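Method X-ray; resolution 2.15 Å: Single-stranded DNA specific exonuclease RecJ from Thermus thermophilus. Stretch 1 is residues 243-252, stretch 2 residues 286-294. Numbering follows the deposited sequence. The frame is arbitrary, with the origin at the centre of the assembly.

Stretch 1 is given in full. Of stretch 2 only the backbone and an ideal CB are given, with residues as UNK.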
ATOM      1  N   SER A 243      24.864  11.099  -2.364  1.00 22.71           N
ATOM      2  CA  SER A 243      24.477  11.673  -3.638  1.00 22.34           C
ATOM      3  C   SER A 243      25.503  12.552  -4.304  1.00 22.40           C
ATOM      4  O   SER A 243      26.269  13.234  -3.638  1.00 22.05           O
ATOM      5  CB  SER A 243      23.202  12.501  -3.490  1.00 22.91           C
ATOM      6  OG  SER A 243      22.767  12.961  -4.764  1.00 19.98           O
ATOM      7  N   SER A 244      25.505  12.546  -5.631  1.00 21.88           N
ATOM      8  CA  SER A 244      26.407  13.427  -6.373  1.00 23.32           C
ATOM      9  C   SER A 244      25.782  14.834  -6.315  1.00 23.68           C
ATOM     10  O   SER A 244      26.433  15.811  -6.672  1.00 22.31           O
ATOM     11  CB  SER A 244      26.509  13.013  -7.849  1.00 22.35           C
ATOM     12  OG  SER A 244      27.161  11.771  -7.986  1.00 23.65           O
ATOM     13  N   TRP A 245      24.516  14.907  -5.873  1.00 22.69           N
ATOM     14  CA  TRP A 245      23.780  16.182  -5.799  1.00 22.96           C
ATOM     15  C   TRP A 245      23.695  16.614  -4.353  1.00 21.93           C
ATOM     16  O   TRP A 245      22.815  16.172  -3.636  1.00 22.99           O
ATOM     17  CB  TRP A 245      22.384  15.997  -6.397  1.00 21.53           C
ATOM     18  CG  TRP A 245      22.366  14.911  -7.442  1.00 21.57           C
ATOM     19  CD1 TRP A 245      21.583  13.789  -7.448  1.00 20.54           C
ATOM     20  CD2 TRP A 245      23.195  14.830  -8.608  1.00 20.37           C
ATOM     21  NE1 TRP A 245      21.876  13.017  -8.550  1.00 21.76           N
ATOM     22  CE2 TRP A 245      22.859  13.631  -9.277  1.00 20.04           C
ATOM     23  CE3 TRP A 245      24.190  15.659  -9.150  1.00 20.74           C
ATOM     24  CZ2 TRP A 245      23.481  13.233 -10.467  1.00 20.35           C
ATOM     25  CZ3 TRP A 245      24.811  15.275 -10.331  1.00 19.97           C
ATOM     26  CH2 TRP A 245      24.452  14.061 -10.982  1.00 21.39           C
ATOM     27  N   VAL A 246      24.599  17.506  -3.940  1.00 21.40           N
ATOM     28  CA  VAL A 246      24.678  17.940  -2.546  1.00 20.98           C
ATOM     29  C   VAL A 246      23.377  18.421  -1.924  1.00 20.16           C
ATOM     30  O   VAL A 246      23.150  18.203  -0.748  1.00 21.31           O
ATOM     31  CB  VAL A 246      25.811  19.021  -2.341  1.00 22.99           C
ATOM     32  CG1 VAL A 246      25.402  20.399  -2.923  1.00 21.36           C
ATOM     33  CG2 VAL A 246      26.117  19.140  -0.851  1.00 22.73           C
ATOM     34  N   GLY A 247      22.509  19.047  -2.713  1.00 20.23           N
ATOM     35  CA  GLY A 247      21.229  19.518  -2.198  1.00 19.07           C
ATOM     36  C   GLY A 247      20.298  18.385  -1.768  1.00 19.38           C
ATOM     37  O   GLY A 247      19.581  18.493  -0.762  1.00 18.86           O
ATOM     38  N   LEU A 248      20.309  17.293  -2.527  1.00 18.25           N
ATOM     39  CA  LEU A 248      19.465  16.159  -2.199  1.00 18.55           C
ATOM     40  C   LEU A 248      20.037  15.466  -0.956  1.00 19.89           C
ATOM     41  O   LEU A 248      19.312  15.099  -0.035  1.00 19.15           O
ATOM     42  CB  LEU A 248      19.419  15.180  -3.370  1.00 17.07           C
ATOM     43  CG  LEU A 248      18.591  13.921  -3.084  1.00 16.27           C
ATOM     44  CD1 LEU A 248      17.147  14.321  -2.718  1.00 14.42           C
ATOM     45  CD2 LEU A 248      18.604  13.006  -4.321  1.00 14.56           C
ATOM     46  N   ARG A 249      21.347  15.279  -0.928  1.00 20.78           N
ATOM     47  CA  ARG A 249      21.942  14.639   0.233  1.00 23.45           C
ATOM     48  C   ARG A 249      21.610  15.446   1.507  1.00 23.01           C
ATOM     49  O   ARG A 249      21.190  14.897   2.510  1.00 23.72           O
ATOM     50  CB  ARG A 249      23.464  14.527   0.050  1.00 25.48           C
ATOM     51  CG  ARG A 249      24.165  14.061   1.293  1.00 29.97           C
ATOM     52  CD  ARG A 249      25.650  13.885   1.077  1.00 34.89           C
ATOM     53  NE  ARG A 249      26.327  13.767   2.366  1.00 39.58           N
ATOM     54  CZ  ARG A 249      27.634  13.590   2.516  1.00 41.32           C
ATOM     55  NH1 ARG A 249      28.423  13.504   1.444  1.00 40.90           N
ATOM     56  NH2 ARG A 249      28.147  13.505   3.739  1.00 41.80           N
ATOM     57  N   LEU A 250      21.775  16.759   1.445  1.00 23.41           N
ATOM     58  CA  LEU A 250      21.491  17.627   2.586  1.00 23.32           C
ATOM     59  C   LEU A 250      19.991  17.631   2.951  1.00 22.35           C
ATOM     60  O   LEU A 250      19.635  17.659   4.126  1.00 21.74           O
ATOM     61  CB  LEU A 250      21.988  19.054   2.269  1.00 24.64           C
ATOM     62  CG  LEU A 250      23.058  19.764   3.138  1.00 28.00           C
ATOM     63  CD1 LEU A 250      24.184  18.814   3.568  1.00 27.38           C
ATOM     64  CD2 LEU A 250      23.628  20.977   2.346  1.00 26.93           C
ATOM     65  N   LEU A 251      19.100  17.611   1.964  1.00 21.52           N
ATOM     66  CA  LEU A 251      17.683  17.596   2.325  1.00 21.68           C
ATOM     67  C   LEU A 251      17.409  16.272   3.050  1.00 22.07           C
ATOM     68  O   LEU A 251      16.737  16.249   4.087  1.00 21.50           O
ATOM     69  CB  LEU A 251      16.797  17.711   1.087  1.00 21.18           C
ATOM     70  CG  LEU A 251      15.281  17.639   1.287  1.00 22.25           C
ATOM     71  CD1 LEU A 251      14.810  18.651   2.362  1.00 23.04           C
ATOM     72  CD2 LEU A 251      14.615  17.952  -0.064  1.00 20.74           C
ATOM     73  N   ALA A 252      17.954  15.177   2.513  1.00 21.40           N
ATOM     74  CA  ALA A 252      17.769  13.853   3.116  1.00 21.56           C
ATOM     75  C   ALA A 252      18.292  13.813   4.564  1.00 21.85           C
ATOM     76  O   ALA A 252      17.602  13.338   5.464  1.00 21.84           O
ATOM     77  CB  ALA A 252      18.461  12.803   2.278  1.00 19.72           C
ATOM     78  N   UNK A 286      16.395  24.849  -7.734  1.00 21.58           N
ATOM     79  CA  UNK A 286      17.777  25.272  -7.488  1.00 22.30           C
ATOM     80  C   UNK A 286      18.466  24.362  -6.458  1.00 21.96           C
ATOM     81  O   UNK A 286      19.651  24.060  -6.580  1.00 21.42           O
ATOM     82  CB  UNK A 286      17.805  26.724  -7.006  1.00 22.30           C
ATOM     83  N   UNK A 287      17.724  23.902  -5.457  1.00 21.42           N
ATOM     84  CA  UNK A 287      18.332  23.052  -4.464  1.00 21.44           C
ATOM     85  C   UNK A 287      18.884  21.798  -5.146  1.00 20.93           C
ATOM     86  O   UNK A 287      19.939  21.301  -4.769  1.00 21.70           O
ATOM     87  CB  UNK A 287      17.325  22.690  -3.371  1.00 21.44           C
ATOM     88  N   UNK A 288      18.181  21.314  -6.163  1.00 19.57           N
ATOM     89  CA  UNK A 288      18.564  20.088  -6.874  1.00 20.60           C
ATOM     90  C   UNK A 288      19.677  20.276  -7.918  1.00 20.41           C
ATOM     91  O   UNK A 288      20.319  19.292  -8.334  1.00 19.66           O
ATOM     92  CB  UNK A 288      17.330  19.506  -7.565  1.00 20.60           C
ATOM     93  N   UNK A 289      19.893  21.524  -8.332  1.00 19.63           N
ATOM     94  CA  UNK A 289      20.902  21.848  -9.341  1.00 20.16           C
ATOM     95  C   UNK A 289      22.249  22.369  -8.813  1.00 21.58           C
ATOM     96  O   UNK A 289      23.271  22.254  -9.504  1.00 19.32           O
ATOM     97  CB  UNK A 289      20.317  22.896 -10.290  1.00 20.16           C
ATOM     98  N   UNK A 290      22.268  22.922  -7.594  1.00 21.79           N
ATOM     99  CA  UNK A 290      23.507  23.482  -7.090  1.00 22.63           C
ATOM    100  C   UNK A 290      24.522  22.467  -6.560  1.00 23.52           C
ATOM    101  O   UNK A 290      24.164  21.404  -6.092  1.00 23.06           O
ATOM    102  CB  UNK A 290      23.176  24.478  -5.977  1.00 22.63           C
ATOM    103  N   UNK A 291      25.804  22.819  -6.645  1.00 23.89           N
ATOM    104  CA  UNK A 291      26.890  21.966  -6.159  1.00 23.50           C
ATOM    105  C   UNK A 291      27.557  22.714  -5.003  1.00 23.27           C
ATOM    106  O   UNK A 291      28.539  22.252  -4.427  1.00 23.35           O
ATOM    107  CB  UNK A 291      27.891  21.633  -7.267  1.00 23.50           C
ATOM    108  N   UNK A 292      27.009  23.877  -4.670  1.00 22.37           N
ATOM    109  CA  UNK A 292      27.545  24.708  -3.587  1.00 22.49           C
ATOM    110  C   UNK A 292      26.807  24.278  -2.320  1.00 22.13           C
ATOM    111  O   UNK A 292      25.621  24.532  -2.169  1.00 21.55           O
ATOM    112  CB  UNK A 292      27.372  26.202  -3.867  1.00 22.49           C
ATOM    113  N   UNK A 293      27.511  23.629  -1.411  1.00 21.61           N
ATOM    114  CA  UNK A 293      26.880  23.124  -0.194  1.00 22.15           C
ATOM    115  C   UNK A 293      26.246  24.190   0.698  1.00 23.25           C
ATOM    116  O   UNK A 293      25.209  23.940   1.317  1.00 22.56           O
ATOM    117  CB  UNK A 293      27.920  22.355   0.623  1.00 22.15           C
ATOM    118  N   UNK A 294      26.879  25.363   0.768  1.00 22.94           N
ATOM    119  CA  UNK A 294      26.387  26.461   1.583  1.00 24.23           C
ATOM    120  C   UNK A 294      25.084  26.994   1.010  1.00 24.13           C
ATOM    121  O   UNK A 294      24.165  27.292   1.741  1.00 24.97           O
ATOM    122  CB  UNK A 294      27.429  27.577   1.675  1.00 24.23           C
TER

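Position 286 is helical, and its ideal CB has nothing of stretch 1 within 5.5 Å. Stretch 1 sets no limit here, so many side chains would suit. The residue is R286.

Position 287 is helical, with CA-to-CB sideways to stretch 1. Its ideal CB lies 5.2 Å from G247 CA. The backbone comes close here: the position's O atom is 3.4 Å from G247 CA, a CA-H...O contact. A CB on G247 would sit 1.9 Å from that O, a clash, so the glycine permits the approach. Nearby, L251 offers an apolar end. A medium or long apolar side chain would suit. The residue is L287. Its end turns nearer, and L287 CD2 packs 4.0 Å from L251 CD2. A water joins the backbones: it accepts from G247 N and donates to L287 O and to the O atom of 290.

Position 288 is helical and its CB points away. Only a side chain long enough to reach back could approach stretch 1, where W245 and L248 offer carbon; leucine, methionine or others could do so. The residue is L288. Its end comes nearer, with L288 CD2 4.7 Å from L248 CB. Its backbone is closer, with L288 O 4.3 Å from W245 CB.

Position 289 points away; many residues would suit. The residue is L289, which makes no contact.

Position 290 leaves helical phi/psi, at -78/152, and its CB points sideways. Its O atom lies 3.5 Å from V246 CG1. Small or branched side chains would suit, and a hydroxyl could bond to the turn that follows. The residue is T290. Its OG1 accepts from the N atom of 292 at 3.0 Å.

Position 291 has CB away, 5.2 Å from V246 CG1. V246 N is a free donor at the helix start, and S244 O is an acceptor nearby. A polar side chain, such as Asp, Asn or Ser, would suit. The residue is D291. A water accepts from V246 N and donates to S244 O (2.9 Å) and D291 OD2 (2.6 Å), bridging the stretches.

Position 292 precedes a helix and points away. Asp, Asn, Ser or Thr would suit as N-cap. The residue is D292; its OD1 accepts a weak capping bond from the N atom of 294.

Position 293 has CB 4.0 Å from V246 CG2 and 4.8 Å from L250 CD2. A small apolar side chain fits well. The residue is A293, with CB 3.9 Å from V246 CG2.

Position 294 points away; many residues would suit. It is A294.

Stretch 2 (286-294) RLLLTDDAA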
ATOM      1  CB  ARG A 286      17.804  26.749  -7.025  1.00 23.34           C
ATOM      2  CG  ARG A 286      19.186  27.351  -6.761  1.00 23.74           C
ATOM      3  CD  ARG A 286      20.107  27.313  -8.013  1.00 27.44           C
ATOM      4  NE  ARG A 286      21.477  27.687  -7.649  1.00 29.41           N
ATOM      5  CZ  ARG A 286      22.573  27.473  -8.382  1.00 30.74           C
ATOM      6  NH1 ARG A 286      22.511  26.879  -9.571  1.00 30.76           N
ATOM      7  NH2 ARG A 286      23.757  27.819  -7.890  1.00 30.21           N
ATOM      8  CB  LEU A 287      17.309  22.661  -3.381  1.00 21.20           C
ATOM      9  CG  LEU A 287      17.798  21.599  -2.368  1.00 22.39           C
ATOM     10  CD1 LEU A 287      18.870  22.192  -1.433  1.00 20.08           C
ATOM     11  CD2 LEU A 287      16.620  21.071  -1.558  1.00 21.04           C
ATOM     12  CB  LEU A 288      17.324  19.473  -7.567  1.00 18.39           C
ATOM     13  CG  LEU A 288      16.153  19.150  -6.629  1.00 19.13           C
ATOM     14  CD1 LEU A 288      15.007  18.542  -7.395  1.00 17.46           C
ATOM     15  CD2 LEU A 288      16.625  18.205  -5.553  1.00 18.77           C
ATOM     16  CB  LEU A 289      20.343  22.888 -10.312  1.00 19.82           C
ATOM     17  CG  LEU A 289      19.143  22.496 -11.176  1.00 21.37           C
ATOM     18  CD1 LEU A 289      18.665  23.709 -12.031  1.00 19.53           C
ATOM     19  CD2 LEU A 289      19.545  21.324 -12.062  1.00 20.20           C
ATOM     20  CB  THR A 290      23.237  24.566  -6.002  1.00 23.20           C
ATOM     21  OG1 THR A 290      24.474  25.215  -5.663  1.00 23.72           O
ATOM     22  CG2 THR A 290      22.642  23.931  -4.718  1.00 23.69           C
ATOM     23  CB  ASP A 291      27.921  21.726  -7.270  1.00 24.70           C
ATOM     24  CG  ASP A 291      27.380  20.857  -8.406  1.00 25.86           C
ATOM     25  OD1 ASP A 291      27.855  21.038  -9.540  1.00 27.54           O
ATOM     26  OD2 ASP A 291      26.505  19.982  -8.181  1.00 25.39           O
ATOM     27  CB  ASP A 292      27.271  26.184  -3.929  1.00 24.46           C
ATOM     28  CG  ASP A 292      27.687  27.153  -2.836  1.00 25.72           C
ATOM     29  OD1 ASP A 292      27.840  26.775  -1.652  1.00 25.95           O
ATOM     30  OD2 ASP A 292      27.838  28.340  -3.184  1.00 29.02           O
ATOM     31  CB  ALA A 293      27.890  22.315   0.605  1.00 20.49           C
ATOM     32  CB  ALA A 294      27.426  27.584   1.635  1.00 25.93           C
TER
HETATM   33  O   HOH W   1      26.490  18.583  -5.978  1.00 20.78           O
HETATM   34  O   HOH W   2      22.238  19.741  -5.521  1.00 14.51           O
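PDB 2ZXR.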